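Long-range contact in predicted protease of the collagenase family (Methanopyrus kandleri, PDB 5D88), which binds zinc and probably acts as a peptidase of the U32 family, built on a TIM barrel: residues 164-175 with 234-242. Residues are numbered along the deposited sequence; the frame is centred on the assembly and turned at random.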
ATOM      1  N   VAL A 164     -15.077  -2.200  -5.478  1.00 28.07           N
ATOM      2  CA  VAL A 164     -14.396  -0.991  -5.923  1.00 29.06           C
ATOM      3  C   VAL A 164     -13.902  -0.199  -4.716  1.00 27.69           C
ATOM      4  O   VAL A 164     -14.420  -0.305  -3.594  1.00 28.14           O
ATOM      5  CB  VAL A 164     -15.304  -0.118  -6.802  1.00 30.36           C
ATOM      6  CG1 VAL A 164     -15.774  -0.877  -8.035  1.00 32.77           C
ATOM      7  CG2 VAL A 164     -16.486   0.430  -5.982  1.00 32.76           C
ATOM      8  N   ASP A 165     -12.891   0.628  -4.954  1.00 26.32           N
ATOM      9  CA  ASP A 165     -12.525   1.588  -3.935  1.00 25.60           C
ATOM     10  C   ASP A 165     -13.746   2.446  -3.598  1.00 27.83           C
ATOM     11  O   ASP A 165     -14.480   2.871  -4.505  1.00 28.72           O
ATOM     12  CB  ASP A 165     -11.367   2.478  -4.379  1.00 27.45           C
ATOM     13  CG  ASP A 165     -10.978   3.474  -3.295  1.00 29.49           C
ATOM     14  OD1 ASP A 165     -10.208   3.099  -2.391  1.00 30.91           O
ATOM     15  OD2 ASP A 165     -11.475   4.609  -3.312  1.00 29.63           O
ATOM     16  N   PRO A 166     -13.999   2.710  -2.317  1.00 27.09           N
ATOM     17  CA  PRO A 166     -15.230   3.426  -1.936  1.00 29.79           C
ATOM     18  C   PRO A 166     -15.385   4.805  -2.565  1.00 30.13           C
ATOM     19  O   PRO A 166     -16.514   5.334  -2.614  1.00 31.15           O
ATOM     20  CB  PRO A 166     -15.114   3.515  -0.408  1.00 30.80           C
ATOM     21  CG  PRO A 166     -14.317   2.385  -0.038  1.00 31.11           C
ATOM     22  CD  PRO A 166     -13.319   2.148  -1.141  1.00 27.15           C
ATOM     23  N   ALA A 167     -14.304   5.414  -3.056  1.00 31.18           N
ATOM     24  CA  ALA A 167     -14.448   6.695  -3.737  1.00 33.75           C
ATOM     25  C   ALA A 167     -15.343   6.592  -4.962  1.00 34.15           C
ATOM     26  O   ALA A 167     -15.888   7.611  -5.396  1.00 36.01           O
ATOM     27  CB  ALA A 167     -13.080   7.258  -4.136  1.00 36.18           C
ATOM     28  N   LEU A 168     -15.543   5.392  -5.501  1.00 32.37           N
ATOM     29  CA  LEU A 168     -16.372   5.194  -6.688  1.00 32.35           C
ATOM     30  C   LEU A 168     -17.825   4.865  -6.371  1.00 34.38           C
ATOM     31  O   LEU A 168     -18.607   4.621  -7.298  1.00 35.19           O
ATOM     32  CB  LEU A 168     -15.788   4.072  -7.542  1.00 33.43           C
ATOM     33  CG  LEU A 168     -14.642   4.470  -8.468  1.00 38.51           C
ATOM     34  CD1 LEU A 168     -13.455   4.963  -7.678  1.00 42.41           C
ATOM     35  CD2 LEU A 168     -14.235   3.296  -9.334  1.00 37.34           C
ATOM     36  N   ASN A 169     -18.208   4.873  -5.094  1.00 35.05           N
ATOM     37  CA  ASN A 169     -19.495   4.328  -4.688  1.00 35.31           C
ATOM     38  C   ASN A 169     -20.675   5.085  -5.274  1.00 37.27           C
ATOM     39  O   ASN A 169     -21.771   4.522  -5.339  1.00 37.76           O
ATOM     40  CB  ASN A 169     -19.610   4.343  -3.172  1.00 35.27           C
ATOM     41  CG  ASN A 169     -18.905   3.191  -2.528  1.00 35.14           C
ATOM     42  OD1 ASN A 169     -18.288   2.369  -3.210  1.00 32.85           O
ATOM     43  ND2 ASN A 169     -18.993   3.107  -1.198  1.00 36.12           N
ATOM     44  N   SER A 170     -20.495   6.344  -5.676  1.00 36.59           N
ATOM     45  CA  SER A 170     -21.575   7.105  -6.297  1.00 40.10           C
ATOM     46  C   SER A 170     -21.201   7.587  -7.689  1.00 40.95           C
ATOM     47  O   SER A 170     -21.844   8.501  -8.215  1.00 44.06           O
ATOM     48  CB  SER A 170     -21.976   8.313  -5.437  1.00 41.04           C
ATOM     49  OG  SER A 170     -22.579   7.928  -4.220  1.00 42.82           O
ATOM     50  N   ASN A 171     -20.191   6.992  -8.306  1.00 40.95           N
ATOM     51  CA  ASN A 171     -19.604   7.523  -9.530  1.00 42.55           C
ATOM     52  C   ASN A 171     -20.055   6.654 -10.702  1.00 44.38           C
ATOM     53  O   ASN A 171     -19.428   5.645 -11.024  1.00 42.84           O
ATOM     54  CB  ASN A 171     -18.083   7.583  -9.415  1.00 43.70           C
ATOM     55  CG  ASN A 171     -17.459   8.430 -10.508  1.00 47.32           C
ATOM     56  OD1 ASN A 171     -17.949   8.460 -11.628  1.00 48.19           O
ATOM     57  ND2 ASN A 171     -16.375   9.115 -10.187  1.00 49.08           N
ATOM     58  N   GLU A 172     -21.139   7.075 -11.366  1.00 46.96           N
ATOM     59  CA  GLU A 172     -21.695   6.250 -12.438  1.00 53.90           C
ATOM     60  C   GLU A 172     -20.707   6.099 -13.587  1.00 52.24           C
ATOM     61  O   GLU A 172     -20.535   5.000 -14.127  1.00 53.25           O
ATOM     62  CB  GLU A 172     -23.011   6.839 -12.941  1.00 62.69           C
ATOM     63  CG  GLU A 172     -23.705   5.976 -13.999  1.00 72.89           C
ATOM     64  CD  GLU A 172     -23.383   6.381 -15.443  1.00 84.00           C
ATOM     65  OE1 GLU A 172     -23.490   7.584 -15.780  1.00 88.42           O
ATOM     66  OE2 GLU A 172     -23.037   5.484 -16.250  1.00 87.66           O
ATOM     67  N   GLU A 173     -20.047   7.192 -13.968  1.00 50.80           N
ATOM     68  CA  GLU A 173     -19.133   7.169 -15.107  1.00 51.82           C
ATOM     69  C   GLU A 173     -17.993   6.187 -14.875  1.00 50.52           C
ATOM     70  O   GLU A 173     -17.645   5.394 -15.758  1.00 50.43           O
ATOM     71  CB  GLU A 173     -18.586   8.574 -15.334  1.00 59.17           C
ATOM     72  CG  GLU A 173     -17.750   8.775 -16.576  1.00 68.34           C
ATOM     73  CD  GLU A 173     -17.036  10.129 -16.569  1.00 75.42           C
ATOM     74  OE1 GLU A 173     -15.921  10.213 -16.000  1.00 77.47           O
ATOM     75  OE2 GLU A 173     -17.599  11.111 -17.106  1.00 77.61           O
ATOM     76  N   GLU A 174     -17.385   6.239 -13.693  1.00 48.36           N
ATOM     77  CA  GLU A 174     -16.217   5.407 -13.448  1.00 46.87           C
ATOM     78  C   GLU A 174     -16.610   3.954 -13.205  1.00 44.65           C
ATOM     79  O   GLU A 174     -15.913   3.035 -13.653  1.00 43.44           O
ATOM     80  CB  GLU A 174     -15.404   5.989 -12.295  1.00 52.15           C
ATOM     81  CG  GLU A 174     -14.752   7.313 -12.705  1.00 59.69           C
ATOM     82  CD  GLU A 174     -13.890   7.971 -11.631  1.00 67.06           C
ATOM     83  OE1 GLU A 174     -13.445   7.287 -10.684  1.00 72.37           O
ATOM     84  OE2 GLU A 174     -13.650   9.193 -11.748  1.00 67.25           O
ATOM     85  N   VAL A 175     -17.737   3.711 -12.538  1.00 44.25           N
ATOM     86  CA  VAL A 175     -18.182   2.331 -12.403  1.00 42.36           C
ATOM     87  C   VAL A 175     -18.531   1.764 -13.771  1.00 43.11           C
ATOM     88  O   VAL A 175     -18.234   0.603 -14.069  1.00 41.47           O
ATOM     89  CB  VAL A 175     -19.356   2.232 -11.414  1.00 42.57           C
ATOM     90  CG1 VAL A 175     -19.987   0.836 -11.452  1.00 43.98           C
ATOM     91  CG2 VAL A 175     -18.862   2.555 -10.007  1.00 42.99           C
ATOM     92  N   VAL A 234     -16.533   6.674   3.397  1.00 27.65           N
ATOM     93  CA  VAL A 234     -17.563   6.920   2.401  1.00 28.90           C
ATOM     94  C   VAL A 234     -18.840   6.238   2.869  1.00 30.96           C
ATOM     95  O   VAL A 234     -18.880   5.007   3.004  1.00 30.69           O
ATOM     96  CB  VAL A 234     -17.146   6.429   1.009  1.00 30.09           C
ATOM     97  CG1 VAL A 234     -18.214   6.772  -0.007  1.00 32.05           C
ATOM     98  CG2 VAL A 234     -15.817   7.050   0.615  1.00 31.86           C
ATOM     99  N   TRP A 235     -19.877   7.046   3.102  1.00 32.52           N
ATOM    100  CA  TRP A 235     -21.169   6.591   3.612  1.00 33.93           C
ATOM    101  C   TRP A 235     -22.233   6.553   2.539  1.00 36.75           C
ATOM    102  O   TRP A 235     -23.190   5.776   2.649  1.00 39.90           O
ATOM    103  CB  TRP A 235     -21.646   7.506   4.750  1.00 35.45           C
ATOM    104  CG  TRP A 235     -20.736   7.485   5.928  1.00 35.31           C
ATOM    105  CD1 TRP A 235     -19.885   8.478   6.333  1.00 34.90           C
ATOM    106  CD2 TRP A 235     -20.548   6.396   6.844  1.00 35.63           C
ATOM    107  NE1 TRP A 235     -19.189   8.072   7.443  1.00 36.07           N
ATOM    108  CE2 TRP A 235     -19.578   6.803   7.780  1.00 36.51           C
ATOM    109  CE3 TRP A 235     -21.116   5.121   6.966  1.00 35.88           C
ATOM    110  CZ2 TRP A 235     -19.157   5.977   8.829  1.00 37.69           C
ATOM    111  CZ3 TRP A 235     -20.709   4.314   8.013  1.00 38.59           C
ATOM    112  CH2 TRP A 235     -19.734   4.748   8.931  1.00 38.75           C
ATOM    113  N   GLU A 236     -22.083   7.376   1.515  1.00 37.57           N
ATOM    114  CA  GLU A 236     -23.062   7.469   0.451  1.00 43.77           C
ATOM    115  C   GLU A 236     -22.787   6.396  -0.584  1.00 40.87           C
ATOM    116  O   GLU A 236     -21.643   5.999  -0.801  1.00 41.11           O
ATOM    117  CB  GLU A 236     -22.994   8.850  -0.195  1.00 49.81           C
ATOM    118  CG  GLU A 236     -23.160   9.998   0.796  1.00 58.75           C
ATOM    119  CD  GLU A 236     -24.616  10.318   1.086  1.00 68.44           C
ATOM    120  OE1 GLU A 236     -25.502   9.824   0.353  1.00 72.64           O
ATOM    121  OE2 GLU A 236     -24.881  11.072   2.049  1.00 71.50           O
ATOM    122  N   VAL A 237     -23.844   5.925  -1.240  1.00 41.19           N
ATOM    123  CA  VAL A 237     -23.672   4.909  -2.264  1.00 40.69           C
ATOM    124  C   VAL A 237     -24.843   4.974  -3.221  1.00 41.88           C
ATOM    125  O   VAL A 237     -25.946   5.368  -2.849  1.00 42.67           O
ATOM    126  CB  VAL A 237     -23.543   3.507  -1.629  1.00 43.44           C
ATOM    127  CG1 VAL A 237     -24.769   3.205  -0.796  1.00 43.42           C
ATOM    128  CG2 VAL A 237     -23.302   2.456  -2.709  1.00 44.51           C
ATOM    129  N   ARG A 238     -24.600   4.562  -4.452  1.00 42.11           N
ATOM    130  CA  ARG A 238     -25.634   4.381  -5.461  1.00 45.11           C
ATOM    131  C   ARG A 238     -25.723   2.880  -5.729  1.00 45.29           C
ATOM    132  O   ARG A 238     -24.976   2.327  -6.541  1.00 46.54           O
ATOM    133  CB  ARG A 238     -25.306   5.196  -6.697  1.00 48.72           C
ATOM    134  CG  ARG A 238     -25.630   6.676  -6.493  1.00 53.94           C
ATOM    135  CD  ARG A 238     -25.350   7.483  -7.725  1.00 58.41           C
ATOM    136  NE  ARG A 238     -26.207   7.051  -8.820  1.00 64.75           N
ATOM    137  CZ  ARG A 238     -26.058   7.429 -10.084  1.00 69.40           C
ATOM    138  NH1 ARG A 238     -25.067   8.248 -10.422  1.00 72.07           N
ATOM    139  NH2 ARG A 238     -26.897   6.980 -11.011  1.00 69.26           N
ATOM    140  N   GLU A 239     -26.635   2.213  -5.014  1.00 45.83           N
ATOM    141  CA  GLU A 239     -26.637   0.753  -5.028  1.00 49.80           C
ATOM    142  C   GLU A 239     -26.973   0.205  -6.396  1.00 49.22           C
ATOM    143  O   GLU A 239     -26.539  -0.898  -6.735  1.00 48.09           O
ATOM    144  CB  GLU A 239     -27.632   0.199  -4.014  1.00 54.24           C
ATOM    145  CG  GLU A 239     -27.245   0.433  -2.582  1.00 58.46           C
ATOM    146  CD  GLU A 239     -28.117  -0.347  -1.629  1.00 63.58           C
ATOM    147  OE1 GLU A 239     -29.020  -1.080  -2.102  1.00 64.74           O
ATOM    148  OE2 GLU A 239     -27.888  -0.233  -0.405  1.00 65.20           O
ATOM    149  N   GLU A 240     -27.744   0.952  -7.186  1.00 49.49           N
ATOM    150  CA  GLU A 240     -28.138   0.489  -8.511  1.00 50.75           C
ATOM    151  C   GLU A 240     -26.938   0.279  -9.426  1.00 47.97           C
ATOM    152  O   GLU A 240     -27.079  -0.376 -10.465  1.00 50.16           O
ATOM    153  CB  GLU A 240     -29.136   1.482  -9.141  1.00 52.15           C
ATOM    154  CG  GLU A 240     -28.562   2.846  -9.564  1.00 52.93           C
ATOM    155  CD  GLU A 240     -28.489   3.871  -8.432  1.00 56.22           C
ATOM    156  OE1 GLU A 240     -28.643   3.507  -7.246  1.00 55.56           O
ATOM    157  OE2 GLU A 240     -28.265   5.058  -8.737  1.00 59.85           O
ATOM    158  N   LEU A 241     -25.762   0.813  -9.070  1.00 44.88           N
ATOM    159  CA  LEU A 241     -24.570   0.616  -9.885  1.00 42.53           C
ATOM    160  C   LEU A 241     -23.898  -0.714  -9.622  1.00 39.83           C
ATOM    161  O   LEU A 241     -22.984  -1.087 -10.364  1.00 41.73           O
ATOM    162  CB  LEU A 241     -23.539   1.722  -9.625  1.00 43.97           C
ATOM    163  CG  LEU A 241     -23.995   3.186  -9.730  1.00 45.45           C
ATOM    164  CD1 LEU A 241     -22.855   4.173  -9.406  1.00 45.44           C
ATOM    165  CD2 LEU A 241     -24.522   3.422 -11.111  1.00 46.46           C
ATOM    166  N   PHE A 242     -24.308  -1.434  -8.588  1.00 37.43           N
ATOM    167  CA  PHE A 242     -23.530  -2.563  -8.112  1.00 35.65           C
ATOM    168  C   PHE A 242     -24.379  -3.820  -8.055  1.00 34.54           C
ATOM    169  O   PHE A 242     -25.601  -3.772  -7.959  1.00 39.69           O
ATOM    170  CB  PHE A 242     -22.942  -2.252  -6.744  1.00 35.27           C
ATOM    171  CG  PHE A 242     -21.970  -1.115  -6.763  1.00 36.05           C
ATOM    172  CD1 PHE A 242     -20.655  -1.322  -7.130  1.00 35.40           C
ATOM    173  CD2 PHE A 242     -22.383   0.172  -6.437  1.00 36.03           C
ATOM    174  CE1 PHE A 242     -19.756  -0.264  -7.144  1.00 36.94           C
ATOM    175  CE2 PHE A 242     -21.504   1.227  -6.463  1.00 34.97           C
ATOM    176  CZ  PHE A 242     -20.182   1.013  -6.816  1.00 36.38           C
TER
HETATM  177  O   HOH W   1     -20.561   4.181   0.527  1.00 44.57           O
HETATM  178  O   HOH W   2     -20.376   7.862  -2.564  1.00 37.00           O
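N169 and R238 meet through their backbones: R238 N donates to N169 O over 3.0 Å in a nearly straight bond (163° at the hydrogen), the one direct hydrogen bond between 164-175 and 234-242. The same N169 O lies in the plane of the F242 ring, at its edge beside CE2. F242 then pushes its far end between two valines, with V164 CG2 3.5 Å from CE1 and V175 CG2 3.8 Å from CZ, and the F242 side chain also touches T188 of strand 185-190. The other methyl of V175, CG1, set anti to its backbone N (chi1 170°), reaches the L241 backbone, 3.7 Å from L241 O. L241 sets both methyls against E172 at the start of helix 172-181, CD1 on its backbone and CD2 3.9 Å from E172 CG, the two side chains crossing at about a right angle. R238 runs its aliphatic part along S170, then bends at chi3 (63°), which brings NH1 near E172 CB while NE and NH2 grip E240 OE2 side-on, NE at 2.9 Å. An alanine at R238 would probably uncover S170 and E172 CB and leave the E240 carboxylate without its salt-bridge mate. At the other end, V234 meets P166 with both methyls, CG1 3.4 Å from P166 O and CG2 beside P166 CB. N169 ND2, already bonded to A189 O, also donates to a water that bonds E236 O, and a second water links S170 OG to that carbonyl. N171, the N-cap, accepts from E174 N on OD1. In TIM-barrel terms, this is the loop entering the last strand, 244-247, packed against the loop that links strand 161-163 to helix 172-181, well away from the zinc site.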